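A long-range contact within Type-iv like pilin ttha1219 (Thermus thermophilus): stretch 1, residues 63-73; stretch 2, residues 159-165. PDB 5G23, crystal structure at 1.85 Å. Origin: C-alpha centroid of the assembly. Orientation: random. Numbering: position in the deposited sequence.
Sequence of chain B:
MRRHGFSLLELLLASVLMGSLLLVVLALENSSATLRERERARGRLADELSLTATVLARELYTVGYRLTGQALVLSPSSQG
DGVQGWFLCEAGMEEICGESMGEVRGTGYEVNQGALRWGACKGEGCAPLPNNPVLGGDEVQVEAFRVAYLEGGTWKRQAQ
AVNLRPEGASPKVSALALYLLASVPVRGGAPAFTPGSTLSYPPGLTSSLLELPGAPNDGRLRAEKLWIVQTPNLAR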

# COMPACT_ATOMS: atom_id res chain seq x y z
N VAL B 63 7.34 10.37 7.79
CA VAL B 63 8.53 11.16 7.49
C VAL B 63 8.83 12.07 8.64
O VAL B 63 7.96 12.74 9.15
CB VAL B 63 8.36 11.87 6.13
CG1 VAL B 63 9.46 12.85 5.93
CG2 VAL B 63 8.43 10.83 5.02
N GLY B 64 10.09 12.08 9.08
CA GLY B 64 10.52 12.91 10.15
C GLY B 64 10.54 12.21 11.50
O GLY B 64 11.05 12.74 12.44
N TYR B 65 10.01 11.00 11.57
CA TYR B 65 9.82 10.29 12.84
C TYR B 65 11.13 10.11 13.56
O TYR B 65 12.06 9.50 13.02
CB TYR B 65 9.21 8.93 12.58
CG TYR B 65 8.88 8.16 13.83
CD1 TYR B 65 7.83 8.57 14.66
CD2 TYR B 65 9.61 7.05 14.19
CE1 TYR B 65 7.51 7.87 15.81
CE2 TYR B 65 9.32 6.35 15.35
CZ TYR B 65 8.26 6.77 16.14
OH TYR B 65 7.99 6.09 17.29
N ARG B 66 11.19 10.70 14.74
CA ARG B 66 12.33 10.72 15.65
C ARG B 66 13.62 11.13 14.96
O ARG B 66 14.67 10.65 15.33
CB ARG B 66 12.43 9.38 16.40
CG ARG B 66 11.17 9.07 17.22
CD ARG B 66 11.19 7.72 17.92
NE ARG B 66 12.42 7.52 18.67
CZ ARG B 66 12.86 6.34 19.12
NH1 ARG B 66 12.14 5.22 18.97
NH2 ARG B 66 14.02 6.28 19.75
N LEU B 67 13.53 12.03 13.97
CA LEU B 67 14.67 12.39 13.14
C LEU B 67 15.22 13.74 13.50
O LEU B 67 14.48 14.64 13.82
CB LEU B 67 14.26 12.41 11.66
CG LEU B 67 15.37 12.38 10.62
CD1 LEU B 67 15.93 10.99 10.52
CD2 LEU B 67 14.92 12.80 9.26
N THR B 68 16.54 13.88 13.45
CA THR B 68 17.19 15.18 13.44
C THR B 68 17.81 15.36 12.06
O THR B 68 18.35 14.40 11.48
CB THR B 68 18.33 15.23 14.52
OG1 THR B 68 17.76 15.62 15.75
CG2 THR B 68 19.43 16.20 14.18
N GLY B 69 17.79 16.57 11.55
CA GLY B 69 18.34 16.83 10.22
C GLY B 69 17.25 16.89 9.14
O GLY B 69 16.08 17.15 9.46
N GLN B 70 17.66 16.66 7.90
CA GLN B 70 16.82 16.86 6.74
C GLN B 70 15.80 15.72 6.66
O GLN B 70 16.15 14.55 6.67
CB GLN B 70 17.65 16.92 5.45
CG GLN B 70 16.81 17.32 4.27
CD GLN B 70 17.61 17.61 3.03
OE1 GLN B 70 18.19 16.70 2.41
NE2 GLN B 70 17.56 18.85 2.59
N ALA B 71 14.53 16.10 6.65
CA ALA B 71 13.44 15.16 6.79
C ALA B 71 12.60 15.03 5.54
O ALA B 71 12.02 14.00 5.32
CB ALA B 71 12.54 15.57 7.97
N LEU B 72 12.55 16.08 4.72
CA LEU B 72 11.69 16.12 3.57
C LEU B 72 12.29 17.04 2.54
O LEU B 72 12.78 18.16 2.87
CB LEU B 72 10.30 16.61 3.96
CG LEU B 72 9.25 16.60 2.87
CD1 LEU B 72 8.73 15.22 2.65
CD2 LEU B 72 8.09 17.54 3.22
N VAL B 73 12.23 16.62 1.29
CA VAL B 73 12.52 17.51 0.16
C VAL B 73 11.44 17.37 -0.86
O VAL B 73 11.16 16.27 -1.35
CB VAL B 73 13.88 17.20 -0.51
CG1 VAL B 73 14.11 18.11 -1.68
CG2 VAL B 73 15.03 17.41 0.45
N ALA B 159 9.64 24.49 -4.29
CA ALA B 159 10.81 23.74 -3.76
C ALA B 159 10.84 23.95 -2.29
O ALA B 159 10.77 25.11 -1.78
CB ALA B 159 12.09 24.26 -4.35
N GLN B 160 11.02 22.90 -1.56
CA GLN B 160 11.10 23.08 -0.14
C GLN B 160 11.81 21.95 0.53
O GLN B 160 11.54 20.81 0.19
CB GLN B 160 9.65 23.08 0.31
CG GLN B 160 9.41 22.68 1.73
CD GLN B 160 9.49 23.90 2.64
OE1 GLN B 160 10.34 24.78 2.44
NE2 GLN B 160 8.54 24.01 3.54
N ALA B 161 12.66 22.27 1.50
CA ALA B 161 13.28 21.26 2.34
C ALA B 161 12.88 21.49 3.76
O ALA B 161 12.86 22.64 4.22
CB ALA B 161 14.80 21.25 2.22
N VAL B 162 12.55 20.45 4.48
CA VAL B 162 12.30 20.59 5.92
C VAL B 162 13.44 19.99 6.70
O VAL B 162 13.82 18.84 6.48
CB VAL B 162 11.04 19.86 6.35
CG1 VAL B 162 10.82 19.97 7.84
CG2 VAL B 162 9.84 20.43 5.61
N ASN B 163 13.96 20.79 7.64
CA ASN B 163 15.02 20.36 8.58
C ASN B 163 14.47 20.31 10.01
O ASN B 163 13.77 21.22 10.47
CB ASN B 163 16.22 21.32 8.47
CG ASN B 163 16.79 21.37 7.04
OD1 ASN B 163 16.82 22.45 6.40
ND2 ASN B 163 17.11 20.21 6.46
N LEU B 164 14.72 19.21 10.68
CA LEU B 164 14.27 19.04 12.04
C LEU B 164 15.48 19.29 12.94
O LEU B 164 16.52 18.65 12.82
CB LEU B 164 13.68 17.67 12.26
CG LEU B 164 12.52 17.37 11.32
CD1 LEU B 164 11.85 16.05 11.69
CD2 LEU B 164 11.53 18.50 11.37
N ARG B 165 15.35 20.25 13.81
CA ARG B 165 16.43 20.64 14.73
C ARG B 165 15.91 20.43 16.12
O ARG B 165 14.70 20.39 16.35
CB ARG B 165 16.84 22.08 14.50
CG ARG B 165 17.38 22.27 13.08
CD ARG B 165 18.00 23.63 12.86
NE ARG B 165 18.98 24.05 13.88
CZ ARG B 165 20.04 23.36 14.31
NH1 ARG B 165 20.32 22.14 13.87
NH2 ARG B 165 20.82 23.90 15.26

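Antiparallel strands are commonly held together by their backbones and given their specificity by the side chains that the backbone register brings together. The contact between residues 63-73 and 159-165 of this pilin-like protein, built round strands 69-73 and 160-165, illustrates both points, and it adds a beta bulge. Some 507 Å² of surface is buried, counting both sides, and the largest shares belong to Leu 164, Val 162 and Leu 72.

Leu 164 is the anchor. Its backbone forms a reciprocal pair of hydrogen bonds with Gly 69: Gly 69 N donates to Leu 164 O at 2.7 Å, and Leu 164 N donates to Gly 69 O at 2.8 Å, both nearly linear. Because Gly 69 has no side chain, the leucine meets no direct cross-strand partner on its face and packs instead against neighbouring residues. Leu 164 CG lies 3.8 Å from Ala 71 CB, Leu 164 CB lies 3.5 Å from Leu 67 O, and Leu 164 CD1 comes within 3.5 Å of Gly 64 O. The last two residues belong to a type II turn, closed by a hydrogen bond from Leu 67 N to Gly 64 O at 3.0 Å, so the leucine touches both strand 69-73, at Ala 71, and the turn that precedes it. Glycine suits position 64 on two counts: its backbone angles would jam a CB against the preceding carbonyl, and an ideal CB would sit only 3.3 Å from Leu 164 CD1.

Val 162 shows how a bulge is accommodated. Its two backbone hydrogen bonds go to different residues: Ala 71 N donates to Val 162 O at 2.8 Å, while Val 162 N donates to Leu 72 O, also at 2.8 Å. The single valine thus spans the point where the register slips by one, between Gln 70 and Leu 72. The extra residue, Ala 71, has its CA-to-CB bond directed toward the opposing strand, which helps explain its contact with Leu 164.

Past the bulge, Leu 72 and Val 162 pair directly on the same face as Leu 164, their CB atoms 4.1 Å apart. Leu 72 O also receives a CA-H...O contact from Ala 161 CA at 3.2 Å.

The other face is more polar. There Gln 70 CB lies 3.5 Å from Asn 163 ND2, and Gln 70 NE2 approaches Ala 161 CB at 3.7 Å; neither approach is a hydrogen bond. Apolar packing returns where Val 73 CG2 meets Ala 161 CB at 4.2 Å.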